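Local coordinates for protein SAM-dependent methyltransferase (PDB 3KR9) that probably transfers a methyl group from S-adenosylmethionine to N1 of adenine 22 in tRNA, through a class I Rossmann-like methyltransferase fold, at residues A[10-15]-A[152-157]; A[69-74]-A[81-86]; A[167-172]-A[215-220]. All coordinates share one frame; numbering follows the deposited sequence.

Interaction 1: A[10-15]-A[152-157]; sequences ASFVSQ and ILVVEA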
# COMPACT_ATOMS: atom_id res chain seq x y z
N ALA A 10 -9.15 -5.02 -0.74
CA ALA A 10 -9.84 -6.31 -0.79
C ALA A 10 -10.07 -6.79 -2.20
O ALA A 10 -10.16 -8.00 -2.43
CB ALA A 10 -11.23 -6.17 -0.15
N SER A 11 -10.30 -5.85 -3.10
CA SER A 11 -10.81 -6.29 -4.42
C SER A 11 -9.67 -6.89 -5.24
O SER A 11 -9.91 -7.58 -6.27
CB SER A 11 -11.42 -5.15 -5.18
OG SER A 11 -10.43 -4.18 -5.50
N PHE A 12 -8.43 -6.65 -4.79
CA PHE A 12 -7.30 -7.26 -5.43
C PHE A 12 -6.92 -8.57 -4.81
O PHE A 12 -6.05 -9.26 -5.33
CB PHE A 12 -6.13 -6.31 -5.49
CG PHE A 12 -6.35 -5.12 -6.40
CD1 PHE A 12 -6.32 -5.27 -7.80
CD2 PHE A 12 -6.54 -3.85 -5.86
CE1 PHE A 12 -6.48 -4.17 -8.63
CE2 PHE A 12 -6.69 -2.74 -6.68
CZ PHE A 12 -6.66 -2.90 -8.07
N VAL A 13 -7.62 -9.00 -3.76
CA VAL A 13 -7.23 -10.26 -3.12
C VAL A 13 -7.81 -11.43 -3.84
O VAL A 13 -9.02 -11.64 -3.78
CB VAL A 13 -7.62 -10.33 -1.61
CG1 VAL A 13 -7.22 -11.69 -0.98
CG2 VAL A 13 -7.00 -9.17 -0.89
N SER A 14 -6.92 -12.21 -4.47
CA SER A 14 -7.33 -13.24 -5.41
C SER A 14 -8.19 -14.27 -4.72
O SER A 14 -7.91 -14.69 -3.57
CB SER A 14 -6.10 -13.91 -6.09
OG SER A 14 -5.31 -12.88 -6.66
N GLN A 15 -9.23 -14.66 -5.46
CA GLN A 15 -10.24 -15.62 -5.02
C GLN A 15 -9.53 -16.87 -4.64
O GLN A 15 -8.64 -17.31 -5.37
CB GLN A 15 -11.24 -15.91 -6.19
CG GLN A 15 -12.22 -17.04 -5.86
CD GLN A 15 -13.24 -16.60 -4.83
OE1 GLN A 15 -13.72 -15.48 -4.88
NE2 GLN A 15 -13.56 -17.48 -3.88
N ILE A 152 -3.06 2.64 -3.82
CA ILE A 152 -2.93 1.18 -3.61
C ILE A 152 -2.06 0.61 -4.78
O ILE A 152 -2.39 0.83 -5.96
CB ILE A 152 -4.33 0.48 -3.64
CG1 ILE A 152 -5.21 0.97 -2.47
CG2 ILE A 152 -4.21 -1.07 -3.68
CD1 ILE A 152 -6.68 0.63 -2.66
N LEU A 153 -0.97 -0.11 -4.46
CA LEU A 153 -0.09 -0.68 -5.46
C LEU A 153 -0.22 -2.19 -5.40
O LEU A 153 -0.13 -2.77 -4.31
CB LEU A 153 1.36 -0.33 -5.17
CG LEU A 153 1.86 1.07 -5.51
CD1 LEU A 153 0.90 2.18 -5.07
CD2 LEU A 153 3.27 1.23 -4.85
N VAL A 154 -0.44 -2.81 -6.56
CA VAL A 154 -0.52 -4.28 -6.63
C VAL A 154 0.76 -4.76 -7.32
O VAL A 154 1.14 -4.22 -8.34
CB VAL A 154 -1.72 -4.78 -7.46
CG1 VAL A 154 -1.87 -6.33 -7.29
CG2 VAL A 154 -3.08 -4.05 -7.07
N VAL A 155 1.39 -5.80 -6.80
CA VAL A 155 2.76 -6.08 -7.16
C VAL A 155 2.89 -7.55 -7.27
O VAL A 155 2.27 -8.31 -6.47
CB VAL A 155 3.72 -5.59 -6.02
CG1 VAL A 155 5.17 -5.97 -6.34
CG2 VAL A 155 3.54 -4.07 -5.78
N GLU A 156 3.65 -8.00 -8.26
CA GLU A 156 3.95 -9.42 -8.35
C GLU A 156 5.42 -9.50 -8.75
O GLU A 156 6.01 -8.49 -9.08
CB GLU A 156 3.02 -10.07 -9.40
CG GLU A 156 1.54 -9.84 -9.01
CD GLU A 156 0.53 -10.46 -9.98
OE1 GLU A 156 0.87 -10.71 -11.15
OE2 GLU A 156 -0.61 -10.73 -9.55
N ALA A 157 6.01 -10.68 -8.67
CA ALA A 157 7.44 -10.88 -8.95
C ALA A 157 7.72 -10.58 -10.40
O ALA A 157 6.96 -11.05 -11.26
CB ALA A 157 7.84 -12.38 -8.64
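Phe12 lays its ring over a methyl of Val154, fastening the loop between helix 4-10 and strand 17-22 to strand 148-157, the reversed seventh strand of the class I methyltransferase sheet (order 3-2-1-4-5-7-6). The tight part is a CH-pi contact: Val154 CG2 sits 3.4 Å from the centroid of the Phe12 ring, its direction only 9° off the ring normal. Two torsions set this up. Phe12 CG stands opposite its own carbonyl carbon (chi1 -67°), while Val154 turns CG1 away from its backbone N (chi1 -171°), which leaves CG2 as the branch offered to the ring. Ile152, two residues earlier on the same side of the strand, adds a more relaxed touch: its CG2 is 4.2 Å from Phe12 CD2 and approaches obliquely. Ile116 of strand 114-119 and Ser141 of strand 135-145 also touch the Phe12 side chain, which therefore spans three neighbouring strands. Leu153, between the two contacting residues, points to the other side of the sheet and packs on helix 123-132.

The loop side is looser. Ser11 is solvent-exposed and Phe12 partly so, although both valine and isoleucine beneath are buried. A type I turn from Ala10 to Val13 carries Phe12, closed by Val13 N to Ala10 O at 3.0 Å. Polar support comes from Arg114, whose NH1 bonds to Phe12 O and whose NE forms a salt bridge with Glu156 OE2, linking loop and strand through a third element. The methyl is not spaced evenly under the ring: Val154 CG2 is 3.5 Å from Phe12 CG but 3.9 Å from Phe12 CZ, closer to the root of the ring than to its far end.

Interaction 2: A[69-74]-A[81-86]; sequences QVRLAN and ETDQVS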
# COMPACT_ATOMS: atom_id res chain seq x y z
N GLN A 69 -5.73 -17.23 11.86
CA GLN A 69 -4.74 -17.18 12.95
C GLN A 69 -4.31 -15.77 13.16
O GLN A 69 -4.15 -14.99 12.18
CB GLN A 69 -3.50 -18.03 12.63
CG GLN A 69 -3.80 -19.53 12.52
CD GLN A 69 -2.64 -20.25 11.88
OE1 GLN A 69 -1.63 -20.56 12.55
NE2 GLN A 69 -2.72 -20.43 10.58
N VAL A 70 -4.11 -15.43 14.44
CA VAL A 70 -3.63 -14.11 14.83
C VAL A 70 -2.27 -14.33 15.52
O VAL A 70 -2.15 -15.17 16.43
CB VAL A 70 -4.58 -13.38 15.81
CG1 VAL A 70 -4.09 -11.89 16.02
CG2 VAL A 70 -6.02 -13.43 15.30
N ARG A 71 -1.26 -13.63 15.04
CA ARG A 71 0.08 -13.85 15.54
C ARG A 71 0.70 -12.53 15.95
O ARG A 71 0.50 -11.49 15.26
CB ARG A 71 0.92 -14.52 14.44
CG ARG A 71 0.46 -15.92 14.10
CD ARG A 71 1.25 -16.47 12.92
NE ARG A 71 0.91 -17.87 12.65
CZ ARG A 71 1.36 -18.54 11.59
NH1 ARG A 71 2.18 -17.93 10.75
NH2 ARG A 71 1.02 -19.81 11.38
N LEU A 72 1.43 -12.58 17.08
CA LEU A 72 2.09 -11.44 17.64
C LEU A 72 3.53 -11.47 17.09
O LEU A 72 4.28 -12.35 17.47
CB LEU A 72 2.14 -11.63 19.18
CG LEU A 72 2.93 -10.53 19.84
CD1 LEU A 72 2.15 -9.19 19.65
CD2 LEU A 72 3.17 -10.90 21.35
N ALA A 73 3.88 -10.55 16.19
CA ALA A 73 5.19 -10.60 15.51
C ALA A 73 5.29 -9.38 14.64
O ALA A 73 4.25 -8.79 14.23
CB ALA A 73 5.35 -11.86 14.66
N ASN A 74 6.51 -8.96 14.39
CA ASN A 74 6.69 -7.75 13.60
C ASN A 74 6.78 -8.04 12.10
O ASN A 74 7.64 -8.82 11.66
CB ASN A 74 7.96 -7.07 14.02
CG ASN A 74 8.15 -5.75 13.33
OD1 ASN A 74 7.25 -4.88 13.30
ND2 ASN A 74 9.33 -5.56 12.81
N GLU A 81 7.22 -20.23 5.25
CA GLU A 81 6.94 -20.89 3.97
C GLU A 81 5.85 -21.89 4.14
O GLU A 81 5.03 -22.09 3.22
CB GLU A 81 8.18 -21.64 3.42
CG GLU A 81 9.35 -20.74 3.02
CD GLU A 81 8.96 -19.79 1.90
OE1 GLU A 81 8.14 -20.18 1.04
OE2 GLU A 81 9.42 -18.64 1.90
N THR A 82 5.84 -22.54 5.31
CA THR A 82 4.91 -23.61 5.55
C THR A 82 3.46 -23.10 5.59
O THR A 82 2.52 -23.85 5.33
CB THR A 82 5.24 -24.38 6.86
OG1 THR A 82 4.34 -25.50 6.99
CG2 THR A 82 5.04 -23.48 8.07
N ASP A 83 3.28 -21.80 5.84
CA ASP A 83 1.90 -21.26 5.85
C ASP A 83 1.24 -21.21 4.45
O ASP A 83 0.02 -21.13 4.36
CB ASP A 83 1.83 -19.88 6.55
CG ASP A 83 2.30 -19.93 7.99
OD1 ASP A 83 1.77 -20.75 8.75
OD2 ASP A 83 3.20 -19.14 8.36
N GLN A 84 2.03 -21.27 3.36
CA GLN A 84 1.45 -21.22 1.99
C GLN A 84 0.68 -19.95 1.69
O GLN A 84 -0.30 -19.98 0.95
CB GLN A 84 0.42 -22.33 1.81
CG GLN A 84 0.89 -23.61 2.38
CD GLN A 84 1.36 -24.53 1.32
OE1 GLN A 84 2.44 -24.36 0.76
NE2 GLN A 84 0.53 -25.52 1.01
N VAL A 85 1.11 -18.85 2.28
CA VAL A 85 0.49 -17.56 1.98
C VAL A 85 0.64 -17.26 0.50
O VAL A 85 1.73 -17.36 -0.03
CB VAL A 85 1.14 -16.51 2.89
CG1 VAL A 85 0.88 -15.05 2.40
CG2 VAL A 85 0.64 -16.72 4.31
N SER A 86 -0.43 -16.87 -0.19
CA SER A 86 -0.32 -16.53 -1.62
C SER A 86 -0.48 -15.02 -1.84
O SER A 86 -0.10 -14.50 -2.89
CB SER A 86 -1.37 -17.30 -2.46
OG SER A 86 -2.70 -17.04 -1.98
O HOH W 1 -1.00 -21.70 8.66
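Arg71, on edge strand 68-72, and Asp83, at the end of the short 3-10 segment 81-83, reach toward each other from opposite directions and meet in a two-pronged salt bridge. The grip is end-on: Arg71 NH1 bonds to Asp83 OD2 at 2.9 Å with a nearly straight N-H...O angle of 174°, and Arg71 NH2 bonds to Asp83 OD1 at 2.9 Å. An extended arginine chain from CG to NE supplies the length. Both oxygens lie close to the guanidinium plane, yet the carboxylate is turned 52° from it, and each nitrogen meets its oxygen from above the carboxylate plane.

Further hydrogen bonds fix the two groups. Gln69 OE1 accepts from Arg71 NH2 at 3.0 Å, with a more bent angle of 142°. Outside the two segments, Arg71 NH1 also donates to Ala78 O, and Asp83 OD2 accepts from Glu80 N, tying in the connection between the segments.

One water completes a ring of bonds. It accepts from Gln69 NE2 at 2.9 Å and donates to Asp83 OD1 at 2.9 Å.

Apolar cover is shared, since Arg71 and Asp83 both touch Ile43 of the adjacent strand 39-46. With several donors converging on it, the carboxylate is probably kept ionised, and this surface ion pair ties the connection toward strand 87-93 back to the sheet edge.

Interaction 3: A[167-172]-A[215-220]; sequences VRFGPF and QAIKEV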
# COMPACT_ATOMS: atom_id res chain seq x y z
N VAL A 167 7.67 6.78 -11.53
CA VAL A 167 8.07 6.61 -10.14
C VAL A 167 7.21 7.52 -9.25
O VAL A 167 6.76 7.13 -8.19
CB VAL A 167 9.60 6.88 -9.89
CG1 VAL A 167 9.85 7.09 -8.43
CG2 VAL A 167 10.48 5.69 -10.37
N ARG A 168 6.97 8.74 -9.72
CA ARG A 168 6.40 9.73 -8.87
C ARG A 168 4.88 9.61 -8.93
O ARG A 168 4.22 9.80 -7.93
CB ARG A 168 6.85 11.10 -9.34
CG ARG A 168 6.11 12.23 -8.66
CD ARG A 168 6.37 12.27 -7.14
NE ARG A 168 5.61 11.26 -6.38
CZ ARG A 168 5.48 11.28 -5.06
NH1 ARG A 168 6.05 12.25 -4.37
NH2 ARG A 168 4.80 10.34 -4.43
N PHE A 169 4.35 9.30 -10.10
CA PHE A 169 2.90 9.35 -10.32
C PHE A 169 2.21 8.01 -10.39
O PHE A 169 1.00 7.94 -10.19
CB PHE A 169 2.59 10.21 -11.55
CG PHE A 169 3.06 11.63 -11.38
CD1 PHE A 169 2.52 12.44 -10.38
CD2 PHE A 169 4.10 12.13 -12.17
CE1 PHE A 169 2.97 13.74 -10.19
CE2 PHE A 169 4.57 13.45 -12.00
CZ PHE A 169 4.01 14.25 -11.00
N GLY A 170 2.98 6.96 -10.64
CA GLY A 170 2.47 5.59 -10.81
C GLY A 170 2.30 5.24 -12.29
O GLY A 170 1.66 5.99 -13.02
N PRO A 171 2.85 4.09 -12.73
CA PRO A 171 2.75 3.73 -14.16
C PRO A 171 1.32 3.50 -14.59
O PRO A 171 1.01 3.72 -15.74
CB PRO A 171 3.49 2.38 -14.27
CG PRO A 171 3.54 1.87 -12.82
CD PRO A 171 3.58 3.08 -11.95
N PHE A 172 0.47 2.95 -13.71
CA PHE A 172 -0.97 2.87 -14.04
C PHE A 172 -1.73 4.15 -13.72
O PHE A 172 -2.50 4.62 -14.56
CB PHE A 172 -1.64 1.62 -13.42
CG PHE A 172 -0.99 0.33 -13.85
CD1 PHE A 172 -1.52 -0.43 -14.90
CD2 PHE A 172 0.25 -0.04 -13.32
CE1 PHE A 172 -0.90 -1.61 -15.33
CE2 PHE A 172 0.88 -1.19 -13.74
CZ PHE A 172 0.30 -1.98 -14.76
N GLN A 215 6.21 21.57 -12.58
CA GLN A 215 6.13 21.21 -14.00
C GLN A 215 5.79 19.75 -14.17
O GLN A 215 5.00 19.38 -15.06
CB GLN A 215 7.46 21.47 -14.71
CG GLN A 215 7.74 22.93 -14.92
CD GLN A 215 6.71 23.57 -15.83
OE1 GLN A 215 5.74 24.17 -15.36
NE2 GLN A 215 6.88 23.40 -17.14
N ALA A 216 6.41 18.91 -13.35
CA ALA A 216 6.18 17.46 -13.44
C ALA A 216 4.70 17.22 -13.32
O ALA A 216 4.12 16.48 -14.10
CB ALA A 216 6.91 16.70 -12.33
N ILE A 217 4.08 17.89 -12.34
CA ILE A 217 2.65 17.74 -12.13
C ILE A 217 1.85 18.25 -13.34
O ILE A 217 0.98 17.56 -13.84
CB ILE A 217 2.18 18.42 -10.81
CG1 ILE A 217 2.77 17.68 -9.59
CG2 ILE A 217 0.66 18.48 -10.71
CD1 ILE A 217 2.73 18.48 -8.28
N LYS A 218 2.17 19.47 -13.80
CA LYS A 218 1.54 20.06 -15.00
C LYS A 218 1.60 19.13 -16.19
O LYS A 218 0.60 18.89 -16.87
CB LYS A 218 2.19 21.41 -15.37
CG LYS A 218 1.95 22.54 -14.37
CD LYS A 218 2.28 23.93 -15.01
CE LYS A 218 2.69 24.99 -13.96
NZ LYS A 218 1.62 25.33 -12.95
N GLU A 219 2.79 18.60 -16.46
CA GLU A 219 2.96 17.64 -17.53
C GLU A 219 2.04 16.41 -17.37
O GLU A 219 1.31 16.07 -18.31
CB GLU A 219 4.44 17.24 -17.64
CG GLU A 219 5.33 18.48 -17.84
CD GLU A 219 6.82 18.20 -17.79
OE1 GLU A 219 7.23 17.21 -17.15
OE2 GLU A 219 7.59 18.98 -18.40
N VAL A 220 2.05 15.77 -16.19
CA VAL A 220 1.28 14.53 -16.00
C VAL A 220 -0.24 14.78 -16.04
O VAL A 220 -1.02 13.90 -16.38
CB VAL A 220 1.72 13.76 -14.73
CG1 VAL A 220 1.14 14.43 -13.40
CG2 VAL A 220 1.40 12.24 -14.84
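Phe169 swings its CG opposite the carbonyl carbon (chi1 -61°), sending the ring from the end of helix 164-169 toward helix 204-221, where Val220 holds CG1 between its backbone N and carbonyl carbon (chi1 77°), a torsion that places this methyl over the ring. Val220 CG1 is 3.6 Å from the ring centroid of Phe169 and 5° off the normal, a CH-pi contact over the face. The second methyl lies nearer the ring's root, with Val220 CG2 3.8 Å from Phe169 CD2. Arg168 CG covers the opposite face, so the ring is sandwiched between a valine methyl and its neighbour's aliphatic chain.

The far end of the ring reaches the preceding turn of helix 204-221. Phe169 CZ is 4.0 Å from Ala216 CB and 3.9 Å from Ile217 CG1; the isoleucine side chain crosses Phe169 at about a right angle. Ala216 O, 3.7 Å from Phe169 CE2, already accepts the helical bond from Val220 N. Trp185 of helix 179-198 adds an edge-to-face contact with Phe169 and also touches Ile217.

Directly after Phe169, Gly170 leaves the helix with a positive phi. Phe169 thus joins helix 164-169, which follows the last strand, to the C-terminal pair of long helices, 179-198 and 204-221, consistent with the coiled-coil extension of TrmK-type tRNA (m1A22) methyltransferases.

In the fold
The three contacts run across the molecule from the sheet's edge to its helical extension. Interaction 2 falls, in sequence, between the two segments of interaction 1; their centres are about 18 Å apart, and both reach the same sheet, one at edge strand 68-72 and the other at strand 148-157. Interaction 3 follows in the chain, helix 164-169 coming next after strand 148-157; its centre is about 22 Å from that of interaction 1, with nearest atoms about 6 Å apart. Interactions 2 and 3 lie on opposite sides of the chain's centre, about 36 Å between centres. In class I relatives the methyl donor binds at the carboxyl ends of the central parallel strands, such as 17-22.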